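Local coordinates for cytokinesis protein 2 (Saccharomyces cerevisiae, PDB 4WPE), which mediates cytoskeletal rearrangements in cytokinesis, forming a double ring with septins and later a ring with medial actin that shows contraction-like action, and is seen here as its F-BAR domain, at residues M134-K139 with K202-F207; V145-L150 with V192-L197; Y9-C14 with E218-E223; S87-R92 with T250-L255. One frame throughout, in Å; residues are numbered along the deposited sequence.

All four contacts lie in the elongated, all-helical F-BAR domain. Contacts 1, 2 and 4 join helix 76-162 to helix 170-259, which run antiparallel. Contact 3 lays the N-terminal segment on helix 170-259. Along the chain, contact 2 is nested in the loop closed by contact 1, and both in the loops closed by contacts 3 and 4, which cross each other. Contacts 1 and 2 are neighbours, with centres about 15 Å apart. Contact 4 lies beyond the chain's centre, its centre about 70 Å from that of contact 1 and about 85 Å from that of contact 2. Contacts 3 and 4 also touch the second subunit of the dimer; contacts 1 and 2 lie on a long hairpin arm.

Contact 1 of 4, residues M134-K139 with K202-F207; sequences MDKFNK and KASQKF
This is a mostly polar surface contact between two antiparallel helices of the F-BAR domain. Helix 76-162 and helix 170-259 pass each other here at 164°, with segment axes 9.3 Å apart. S204 sits at its centre. Its OG is anti to the backbone N and gives a hydrogen bond to D135 OD2, 2.5 Å away. D135 is turned to meet it, with CG anti to its own backbone N (chi1 -170°). OD2 takes two donors. S204 OG comes to its anti lone pair, and K139 NZ, one turn along the same helix, comes to its syn lone pair at 2.6 Å as a salt bridge. The K139 chain runs extended beyond CG, and its CD passes 3.8 Å from S204 CB. K139 thus packs on S204 while its charge probably steadies the carboxylate. K136 flanks the serine as well, with its CG 3.9 Å from S204 OG. Its CD lies 4.1 Å from Q205 CA; beyond it the chain bends at chi3 (-53°). A water accepts a weak bond from K136 NZ and donates to Q205 O. K136 also makes a cation-pi contact with W208 of helix 170-259 and a weak, long ion pair with D20, just before helix 21-35.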
# COMPACT_ATOMS: atom_id res chain seq x y z
N MSE A 134 -42.40 -30.03 -16.12
CA MSE A 134 -43.31 -29.79 -17.23
C MSE A 134 -44.01 -31.09 -17.61
O MSE A 134 -45.16 -31.08 -18.05
CB MSE A 134 -42.57 -29.19 -18.41
CG MSE A 134 -42.31 -27.70 -18.31
SE MSE A 134 -43.93 -26.68 -17.91
CE MSE A 134 -43.59 -26.31 -16.02
N ASP A 135 -43.30 -32.20 -17.43
CA ASP A 135 -43.87 -33.51 -17.74
C ASP A 135 -45.06 -33.81 -16.84
O ASP A 135 -46.00 -34.48 -17.25
CB ASP A 135 -42.81 -34.60 -17.62
CG ASP A 135 -43.28 -35.94 -18.16
OD1 ASP A 135 -43.18 -36.16 -19.38
OD2 ASP A 135 -43.75 -36.78 -17.36
N LYS A 136 -45.02 -33.32 -15.60
CA LYS A 136 -46.15 -33.47 -14.69
C LYS A 136 -47.28 -32.55 -15.11
O LYS A 136 -48.46 -32.90 -15.00
CB LYS A 136 -45.75 -33.16 -13.25
CG LYS A 136 -44.73 -34.10 -12.64
CD LYS A 136 -44.82 -34.11 -11.12
CE LYS A 136 -44.73 -32.70 -10.55
NZ LYS A 136 -44.96 -32.69 -9.08
N PHE A 137 -46.92 -31.36 -15.57
CA PHE A 137 -47.90 -30.36 -15.98
C PHE A 137 -48.68 -30.81 -17.21
O PHE A 137 -49.91 -30.87 -17.19
CB PHE A 137 -47.21 -29.02 -16.26
CG PHE A 137 -48.16 -27.88 -16.48
CD1 PHE A 137 -48.75 -27.23 -15.41
CD2 PHE A 137 -48.46 -27.45 -17.77
CE1 PHE A 137 -49.62 -26.18 -15.61
CE2 PHE A 137 -49.34 -26.40 -17.97
CZ PHE A 137 -49.92 -25.76 -16.89
N ASN A 138 -47.96 -31.13 -18.28
CA ASN A 138 -48.56 -31.57 -19.54
C ASN A 138 -49.44 -32.80 -19.36
O ASN A 138 -50.53 -32.89 -19.94
CB ASN A 138 -47.48 -31.86 -20.58
CG ASN A 138 -46.64 -30.64 -20.89
OD1 ASN A 138 -45.41 -30.71 -20.90
ND2 ASN A 138 -47.30 -29.51 -21.15
N LYS A 139 -48.98 -33.74 -18.54
CA LYS A 139 -49.72 -34.96 -18.29
C LYS A 139 -50.96 -34.69 -17.45
O LYS A 139 -52.00 -35.33 -17.64
CB LYS A 139 -48.83 -36.00 -17.62
CG LYS A 139 -48.18 -36.94 -18.62
CD LYS A 139 -46.86 -37.49 -18.10
CE LYS A 139 -46.14 -38.26 -19.19
NZ LYS A 139 -44.80 -38.73 -18.74
N LYS A 202 -49.49 -40.58 -12.64
CA LYS A 202 -49.05 -41.07 -11.34
C LYS A 202 -47.64 -41.63 -11.41
O LYS A 202 -46.88 -41.55 -10.44
CB LYS A 202 -50.02 -42.13 -10.79
CG LYS A 202 -51.47 -41.84 -11.15
CD LYS A 202 -52.47 -42.59 -10.28
CE LYS A 202 -53.87 -42.00 -10.44
NZ LYS A 202 -54.96 -42.98 -10.18
N ALA A 203 -47.27 -42.20 -12.55
CA ALA A 203 -45.91 -42.66 -12.78
C ALA A 203 -44.96 -41.46 -12.83
O ALA A 203 -43.88 -41.48 -12.25
CB ALA A 203 -45.81 -43.46 -14.05
N SER A 204 -45.39 -40.42 -13.53
CA SER A 204 -44.59 -39.20 -13.67
C SER A 204 -44.45 -38.48 -12.33
O SER A 204 -43.44 -37.84 -12.07
CB SER A 204 -45.22 -38.27 -14.71
OG SER A 204 -44.37 -37.18 -14.99
N GLN A 205 -45.48 -38.59 -11.50
CA GLN A 205 -45.42 -38.04 -10.15
C GLN A 205 -44.39 -38.79 -9.33
O GLN A 205 -43.65 -38.20 -8.53
CB GLN A 205 -46.79 -38.10 -9.47
CG GLN A 205 -47.78 -37.03 -9.92
CD GLN A 205 -49.16 -37.19 -9.27
OE1 GLN A 205 -49.64 -38.31 -9.08
NE2 GLN A 205 -49.78 -36.07 -8.92
N LYS A 206 -44.33 -40.11 -9.53
CA LYS A 206 -43.42 -40.96 -8.77
C LYS A 206 -41.98 -40.77 -9.23
O LYS A 206 -41.05 -40.85 -8.43
CB LYS A 206 -43.83 -42.43 -8.92
N PHE A 207 -41.81 -40.51 -10.52
CA PHE A 207 -40.48 -40.29 -11.09
C PHE A 207 -39.89 -38.97 -10.62
O PHE A 207 -38.68 -38.87 -10.39
CB PHE A 207 -40.54 -40.33 -12.61
CG PHE A 207 -39.19 -40.23 -13.27
CD1 PHE A 207 -38.27 -41.27 -13.16
CD2 PHE A 207 -38.84 -39.12 -14.01
CE1 PHE A 207 -37.03 -41.19 -13.76
CE2 PHE A 207 -37.60 -39.03 -14.62
CZ PHE A 207 -36.69 -40.07 -14.50
O HOH W 1 -45.02 -35.46 -7.33

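Contact 2 of 4, residues V145-L150 with V192-L197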
# COMPACT_ATOMS: atom_id res chain seq x y z
N VAL A 145 -58.20 -32.55 -19.77
CA VAL A 145 -58.72 -32.38 -21.12
C VAL A 145 -59.61 -33.55 -21.52
O VAL A 145 -60.73 -33.36 -21.99
CB VAL A 145 -57.58 -32.24 -22.15
CG1 VAL A 145 -58.07 -32.56 -23.56
CG2 VAL A 145 -56.98 -30.85 -22.09
N LEU A 146 -59.11 -34.76 -21.32
CA LEU A 146 -59.84 -35.96 -21.71
C LEU A 146 -61.03 -36.23 -20.80
O LEU A 146 -62.02 -36.82 -21.24
CB LEU A 146 -58.91 -37.17 -21.73
CG LEU A 146 -58.72 -37.73 -23.14
CD1 LEU A 146 -57.68 -38.84 -23.15
CD2 LEU A 146 -60.04 -38.23 -23.68
N GLN A 147 -60.94 -35.80 -19.55
CA GLN A 147 -62.06 -35.93 -18.62
C GLN A 147 -63.24 -35.10 -19.12
O GLN A 147 -64.40 -35.50 -18.97
CB GLN A 147 -61.68 -35.50 -17.21
CG GLN A 147 -62.54 -36.13 -16.13
CD GLN A 147 -62.92 -35.14 -15.04
OE1 GLN A 147 -62.33 -34.06 -14.93
NE2 GLN A 147 -63.92 -35.50 -14.23
N LYS A 148 -62.94 -33.95 -19.71
CA LYS A 148 -63.97 -33.14 -20.35
C LYS A 148 -64.57 -33.92 -21.51
O LYS A 148 -65.79 -34.06 -21.61
CB LYS A 148 -63.41 -31.80 -20.83
N LYS A 149 -63.71 -34.43 -22.38
CA LYS A 149 -64.13 -35.20 -23.55
C LYS A 149 -64.98 -36.41 -23.17
O LYS A 149 -65.96 -36.72 -23.84
CB LYS A 149 -62.93 -35.66 -24.37
CG LYS A 149 -62.26 -34.58 -25.20
CD LYS A 149 -61.53 -35.19 -26.38
CE LYS A 149 -60.95 -34.13 -27.29
NZ LYS A 149 -59.51 -33.89 -26.99
N LEU A 150 -64.59 -37.08 -22.09
CA LEU A 150 -65.33 -38.24 -21.61
C LEU A 150 -66.74 -37.86 -21.14
O LEU A 150 -67.71 -38.51 -21.49
CB LEU A 150 -64.57 -38.93 -20.48
CG LEU A 150 -65.31 -40.07 -19.77
CD1 LEU A 150 -65.68 -41.19 -20.74
CD2 LEU A 150 -64.47 -40.62 -18.62
N VAL A 192 -61.02 -45.51 -21.44
CA VAL A 192 -59.78 -46.26 -21.42
C VAL A 192 -58.58 -45.33 -21.63
O VAL A 192 -57.59 -45.42 -20.91
CB VAL A 192 -59.78 -47.37 -22.49
CG1 VAL A 192 -58.38 -47.96 -22.64
CG2 VAL A 192 -60.78 -48.45 -22.13
N GLN A 193 -58.69 -44.43 -22.60
CA GLN A 193 -57.64 -43.45 -22.86
C GLN A 193 -57.37 -42.58 -21.64
O GLN A 193 -56.27 -42.07 -21.46
CB GLN A 193 -58.01 -42.57 -24.05
CG GLN A 193 -57.95 -43.27 -25.40
CD GLN A 193 -58.38 -42.37 -26.54
OE1 GLN A 193 -58.39 -41.15 -26.40
NE2 GLN A 193 -58.74 -42.98 -27.67
N LEU A 194 -58.38 -42.41 -20.79
CA LEU A 194 -58.24 -41.61 -19.58
C LEU A 194 -57.59 -42.40 -18.45
O LEU A 194 -56.79 -41.86 -17.68
CB LEU A 194 -59.60 -41.09 -19.12
CG LEU A 194 -59.58 -40.31 -17.80
CD1 LEU A 194 -58.86 -38.99 -17.97
CD2 LEU A 194 -60.99 -40.09 -17.28
N ASP A 195 -57.93 -43.68 -18.35
CA ASP A 195 -57.36 -44.53 -17.31
C ASP A 195 -55.86 -44.68 -17.49
O ASP A 195 -55.10 -44.63 -16.52
CB ASP A 195 -58.03 -45.91 -17.30
CG ASP A 195 -59.43 -45.88 -16.71
OD1 ASP A 195 -59.72 -44.99 -15.88
OD2 ASP A 195 -60.25 -46.75 -17.08
N VAL A 196 -55.43 -44.87 -18.74
CA VAL A 196 -54.01 -45.05 -19.02
C VAL A 196 -53.24 -43.75 -18.80
O VAL A 196 -52.16 -43.75 -18.20
CB VAL A 196 -53.77 -45.57 -20.47
CG1 VAL A 196 -54.52 -44.74 -21.49
CG2 VAL A 196 -52.29 -45.60 -20.79
N LEU A 197 -53.81 -42.63 -19.24
CA LEU A 197 -53.17 -41.34 -19.08
C LEU A 197 -53.14 -40.94 -17.60
O LEU A 197 -52.26 -40.20 -17.17
CB LEU A 197 -53.89 -40.27 -19.90
CG LEU A 197 -53.17 -38.93 -20.04
CD1 LEU A 197 -51.65 -39.11 -20.15
CD2 LEU A 197 -53.70 -38.16 -21.24
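L194 fills the tight part of this contact between segments 145-150 and 192-197. Its CG is anti to the backbone N (chi1 176°), which sends both methyls across to the other helix. CD1 lies 4.2 Å from L146 CB and 4.1 Å from the backbone N of Q147. CD2 meets L150 CD2 methyl to methyl at 3.8 Å, and these two leucines cross at about a right angle. L150 also has CG anti to its backbone N, so its branch leads toward the partner helix. The tip of L146 lies on the other flank of L194, between Q193 and L197. Its CD1 is anti to CA (chi2 174°) and so forms the far end of the side chain. That methyl lies 3.9 Å from Q193 CB and touches L197 CD2 more loosely, at 4.5 Å.

The segments run antiparallel at 159°, with axes 9.6 Å apart, inside a predicted coiled coil. L146 and L150 are four residues apart, and L194 and L197 three apart. This spacing is consistent with the apolar core positions of an antiparallel coiled coil.

An exposed glutamine borders the leucines on each flank. Q193 crosses L146 at about a right angle. It offers its CB to the leucine, then runs extended beyond CG, with its OE1 still 4.1 Å from L146 CD1. Q147, beside L194, is looser. Its CG comes only within 4.4 Å of L194 CD2, and the rest of its chain leads away from the partner helix. Y190, one turn before L194 on helix 170-259, also packs against L146, K149 and L150.

Contact 3 of 4, residues Y9-C14 with E218-E223; sequences YSYEAC and ELQEME
The N-terminal segment 9-14 is fastened to helix 170-259 by an extended glutamine and a tyrosine ring. Q220 leaves its helix with CG anti to the backbone N and stays straight at chi2. This carries its amide to Y11 N and S10 CB. OE1 accepts a hydrogen bond from Y11 N at 2.8 Å. The bond is moderately straight, 153° at the hydrogen, and the donor sits above the plane of the amide carbonyl. S10 CB lies 3.2 Å from the same OE1.

Y11 has CG beside its backbone N (chi1 -77°). Its CD1 is nearly anti to CA, which brings CD1 to 3.5 Å from Q220 CA. Q220 CG lies over one face of the ring, and the ring and amide planes are steeply inclined. L219 CB touches CD1 more loosely, at 4.3 Å. At the far end, Y11 OH meets E223 CG at 3.5 Å. E223 bends at chi2 (73°), and its carboxylate forms a salt bridge with R226.

The arrangement lays the N-terminal segment of the F-BAR domain on the long helix 170-259, where the second subunit of the dimer also packs. L26, H29 and I30 of helix 21-35 pack on Y11, and L125 of helix 76-162 packs on L219. The second subunit closes in with S272 on Y11 and I268 on Q220, both from its helix 264-275.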
# COMPACT_ATOMS: atom_id res chain seq x y z
N TYR A 9 -31.94 -31.13 9.26
CA TYR A 9 -32.24 -30.15 8.22
C TYR A 9 -31.26 -30.10 7.04
O TYR A 9 -30.07 -29.86 7.21
CB TYR A 9 -32.32 -28.75 8.85
CG TYR A 9 -33.26 -28.67 10.03
CD1 TYR A 9 -34.57 -28.24 9.88
CD2 TYR A 9 -32.83 -29.05 11.30
CE1 TYR A 9 -35.43 -28.17 10.96
CE2 TYR A 9 -33.68 -28.99 12.38
CZ TYR A 9 -34.97 -28.56 12.21
OH TYR A 9 -35.80 -28.51 13.31
N SER A 10 -31.80 -30.28 5.83
CA SER A 10 -31.01 -30.18 4.59
C SER A 10 -31.88 -29.81 3.38
O SER A 10 -33.08 -29.57 3.52
CB SER A 10 -30.27 -31.49 4.32
OG SER A 10 -31.18 -32.57 4.16
N TYR A 11 -31.28 -29.77 2.20
CA TYR A 11 -32.00 -29.38 0.98
C TYR A 11 -32.95 -30.47 0.49
O TYR A 11 -34.03 -30.18 -0.01
CB TYR A 11 -31.02 -29.03 -0.15
CG TYR A 11 -30.36 -27.67 -0.04
CD1 TYR A 11 -29.75 -27.09 -1.15
CD2 TYR A 11 -30.33 -26.97 1.16
CE1 TYR A 11 -29.13 -25.86 -1.07
CE2 TYR A 11 -29.71 -25.74 1.25
CZ TYR A 11 -29.11 -25.18 0.13
OH TYR A 11 -28.50 -23.96 0.22
N GLU A 12 -32.53 -31.73 0.62
CA GLU A 12 -33.33 -32.84 0.13
C GLU A 12 -34.39 -33.26 1.13
O GLU A 12 -35.27 -34.06 0.82
CB GLU A 12 -32.44 -34.03 -0.21
CG GLU A 12 -31.81 -34.68 1.01
CD GLU A 12 -31.42 -36.12 0.75
OE1 GLU A 12 -30.44 -36.60 1.36
OE2 GLU A 12 -32.09 -36.78 -0.08
N ALA A 13 -34.30 -32.71 2.34
CA ALA A 13 -35.19 -33.11 3.41
C ALA A 13 -36.37 -32.15 3.56
O ALA A 13 -37.49 -32.57 3.83
CB ALA A 13 -34.42 -33.20 4.72
N CYS A 14 -36.12 -30.86 3.37
CA CYS A 14 -37.05 -29.83 3.83
C CYS A 14 -37.76 -29.04 2.73
O CYS A 14 -38.47 -28.07 3.04
CB CYS A 14 -36.31 -28.85 4.73
SG CYS A 14 -35.54 -29.62 6.16
N GLU A 218 -27.84 -32.67 -5.47
CA GLU A 218 -26.92 -32.04 -6.41
C GLU A 218 -26.83 -30.54 -6.12
O GLU A 218 -25.74 -29.97 -6.15
CB GLU A 218 -27.36 -32.27 -7.86
CG GLU A 218 -27.04 -33.66 -8.41
CD GLU A 218 -26.88 -33.66 -9.92
OE1 GLU A 218 -26.09 -32.84 -10.43
OE2 GLU A 218 -27.55 -34.47 -10.60
N LEU A 219 -27.97 -29.92 -5.84
CA LEU A 219 -28.00 -28.51 -5.48
C LEU A 219 -27.27 -28.25 -4.17
O LEU A 219 -26.47 -27.32 -4.06
CB LEU A 219 -29.44 -28.01 -5.37
CG LEU A 219 -30.20 -27.83 -6.69
CD1 LEU A 219 -31.65 -27.44 -6.42
CD2 LEU A 219 -29.52 -26.78 -7.56
N GLN A 220 -27.55 -29.09 -3.17
CA GLN A 220 -26.92 -28.95 -1.86
C GLN A 220 -25.41 -29.16 -1.95
O GLN A 220 -24.65 -28.62 -1.16
CB GLN A 220 -27.55 -29.93 -0.87
CG GLN A 220 -26.98 -29.85 0.53
CD GLN A 220 -27.68 -30.80 1.49
OE1 GLN A 220 -28.90 -30.96 1.44
NE2 GLN A 220 -26.90 -31.44 2.35
N GLU A 221 -24.98 -29.95 -2.93
CA GLU A 221 -23.56 -30.16 -3.18
C GLU A 221 -22.96 -28.93 -3.86
O GLU A 221 -21.82 -28.57 -3.61
CB GLU A 221 -23.34 -31.41 -4.03
CG GLU A 221 -21.90 -31.61 -4.48
CD GLU A 221 -21.72 -32.85 -5.33
OE1 GLU A 221 -21.84 -33.97 -4.79
OE2 GLU A 221 -21.47 -32.70 -6.55
N MSE A 222 -23.75 -28.30 -4.73
CA MSE A 222 -23.32 -27.09 -5.42
C MSE A 222 -23.03 -25.96 -4.43
O MSE A 222 -21.95 -25.37 -4.44
CB MSE A 222 -24.37 -26.63 -6.42
CG MSE A 222 -24.50 -27.49 -7.65
SE MSE A 222 -25.32 -26.48 -9.10
CE MSE A 222 -23.93 -25.13 -9.33
N GLU A 223 -24.02 -25.66 -3.60
CA GLU A 223 -23.90 -24.60 -2.62
C GLU A 223 -22.77 -24.90 -1.63
O GLU A 223 -21.99 -24.01 -1.30
CB GLU A 223 -25.22 -24.39 -1.87
CG GLU A 223 -25.19 -23.27 -0.84
CD GLU A 223 -25.17 -21.88 -1.46
OE1 GLU A 223 -25.24 -21.76 -2.71
OE2 GLU A 223 -25.09 -20.89 -0.70

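Contact 4 of 4, residues S87-R92 with T250-L255; sequences SVEKAR and TKMDML
Apolar packing joins helix 76-162 and helix 170-259 of the F-BAR domain, which run nearly exactly antiparallel here (176°). V88 makes most of these contacts, lying alongside K251 and M254. Its CG1 lies 3.6 Å from K251 CB. Its CG2 meets the CE of selenomethionine M254 at 3.7 Å and also sits near K251 O. K251 bends at chi2, and its CE reaches A91 CB at 4.1 Å, so the aliphatic part of the lysine does the packing.

Charge pairing lies within segment 87-92. E89 and R92 are one turn apart, and R92 grips the carboxylate side-on. R92 NH2 donates a hydrogen bond to E89 OE1 at 2.7 Å, and R92 NE donates one to E89 OE2 at 2.9 Å. Both oxygens lie close to the guanidinium plane, but both are met from above the carboxylate plane.

The methyl end of selenomethionine M252 links the two groups. Its chain bends at chi2, and CE comes within 3.5 Å of E89 OE2.

R92 NH1 also makes a salt bridge with E248 and a hydrogen bond with Y54 OH, and R47 of the second subunit forms a salt bridge with E89 OE1. L58 of helix 37-71 packs on E89 and R92, while Y245 of the second subunit packs on R92 and M252.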
# COMPACT_ATOMS: atom_id res chain seq x y z
N SER A 87 16.86 -0.58 2.18
CA SER A 87 16.71 -2.02 2.03
C SER A 87 15.38 -2.51 2.60
O SER A 87 14.75 -3.42 2.05
CB SER A 87 17.87 -2.76 2.69
OG SER A 87 17.63 -2.99 4.07
N VAL A 88 14.95 -1.91 3.70
CA VAL A 88 13.67 -2.24 4.31
C VAL A 88 12.52 -1.98 3.33
O VAL A 88 11.63 -2.81 3.16
CB VAL A 88 13.43 -1.43 5.61
CG1 VAL A 88 11.94 -1.35 5.93
CG2 VAL A 88 14.21 -2.04 6.76
N GLU A 89 12.57 -0.82 2.67
CA GLU A 89 11.48 -0.40 1.80
C GLU A 89 11.41 -1.20 0.50
O GLU A 89 10.33 -1.44 -0.02
CB GLU A 89 11.59 1.09 1.49
CG GLU A 89 11.29 1.99 2.69
CD GLU A 89 9.85 1.89 3.15
OE1 GLU A 89 8.98 2.54 2.53
OE2 GLU A 89 9.58 1.16 4.13
N LYS A 90 12.56 -1.61 -0.03
CA LYS A 90 12.54 -2.42 -1.25
C LYS A 90 12.10 -3.84 -0.93
O LYS A 90 11.64 -4.57 -1.81
CB LYS A 90 13.90 -2.41 -1.95
CG LYS A 90 15.07 -2.81 -1.08
CD LYS A 90 16.33 -3.01 -1.91
CE LYS A 90 16.69 -1.75 -2.68
NZ LYS A 90 17.88 -1.96 -3.55
N ALA A 91 12.24 -4.24 0.34
CA ALA A 91 11.74 -5.53 0.79
C ALA A 91 10.21 -5.53 0.83
O ALA A 91 9.57 -6.51 0.45
CB ALA A 91 12.30 -5.87 2.16
N ARG A 92 9.63 -4.43 1.30
CA ARG A 92 8.18 -4.26 1.29
C ARG A 92 7.66 -4.27 -0.13
O ARG A 92 6.65 -4.92 -0.43
CB ARG A 92 7.76 -2.97 1.99
CG ARG A 92 8.08 -2.92 3.48
CD ARG A 92 7.23 -1.88 4.20
NE ARG A 92 7.35 -0.55 3.62
CZ ARG A 92 6.41 0.05 2.89
NH1 ARG A 92 5.27 -0.58 2.63
NH2 ARG A 92 6.61 1.27 2.41
N THR A 250 8.68 -6.87 10.95
CA THR A 250 10.04 -7.32 11.22
C THR A 250 11.07 -6.34 10.66
O THR A 250 12.13 -6.13 11.25
CB THR A 250 10.30 -8.71 10.63
OG1 THR A 250 9.28 -9.62 11.07
CG2 THR A 250 11.65 -9.25 11.06
N LYS A 251 10.74 -5.73 9.53
CA LYS A 251 11.65 -4.79 8.88
C LYS A 251 11.70 -3.46 9.63
O LYS A 251 12.75 -2.82 9.68
CB LYS A 251 11.24 -4.57 7.43
CG LYS A 251 11.35 -5.82 6.57
CD LYS A 251 12.68 -6.52 6.82
CE LYS A 251 12.93 -7.62 5.81
NZ LYS A 251 14.17 -8.38 6.13
N MSE A 252 10.58 -3.04 10.19
CA MSE A 252 10.55 -1.83 11.00
C MSE A 252 11.17 -2.08 12.37
O MSE A 252 11.61 -1.15 13.05
CB MSE A 252 9.12 -1.30 11.16
CG MSE A 252 8.47 -0.88 9.86
SE MSE A 252 9.34 0.66 9.05
CE MSE A 252 8.36 0.75 7.37
N ASP A 253 11.21 -3.35 12.78
CA ASP A 253 11.95 -3.72 13.97
C ASP A 253 13.43 -3.50 13.73
O ASP A 253 14.13 -2.95 14.57
CB ASP A 253 11.68 -5.18 14.37
CG ASP A 253 10.41 -5.35 15.18
OD1 ASP A 253 10.03 -4.40 15.91
OD2 ASP A 253 9.79 -6.43 15.10
N MSE A 254 13.90 -3.94 12.56
CA MSE A 254 15.29 -3.74 12.16
C MSE A 254 15.68 -2.27 12.23
O MSE A 254 16.70 -1.91 12.82
CB MSE A 254 15.53 -4.25 10.73
CG MSE A 254 15.55 -5.75 10.57
SE MSE A 254 16.73 -6.27 9.11
CE MSE A 254 15.97 -5.18 7.69
N LEU A 255 14.85 -1.42 11.62
CA LEU A 255 15.11 0.01 11.55
C LEU A 255 15.14 0.62 12.94
O LEU A 255 16.02 1.42 13.26
CB LEU A 255 14.06 0.71 10.69
CG LEU A 255 14.29 2.20 10.47
CD1 LEU A 255 15.68 2.45 9.93
CD2 LEU A 255 13.24 2.78 9.54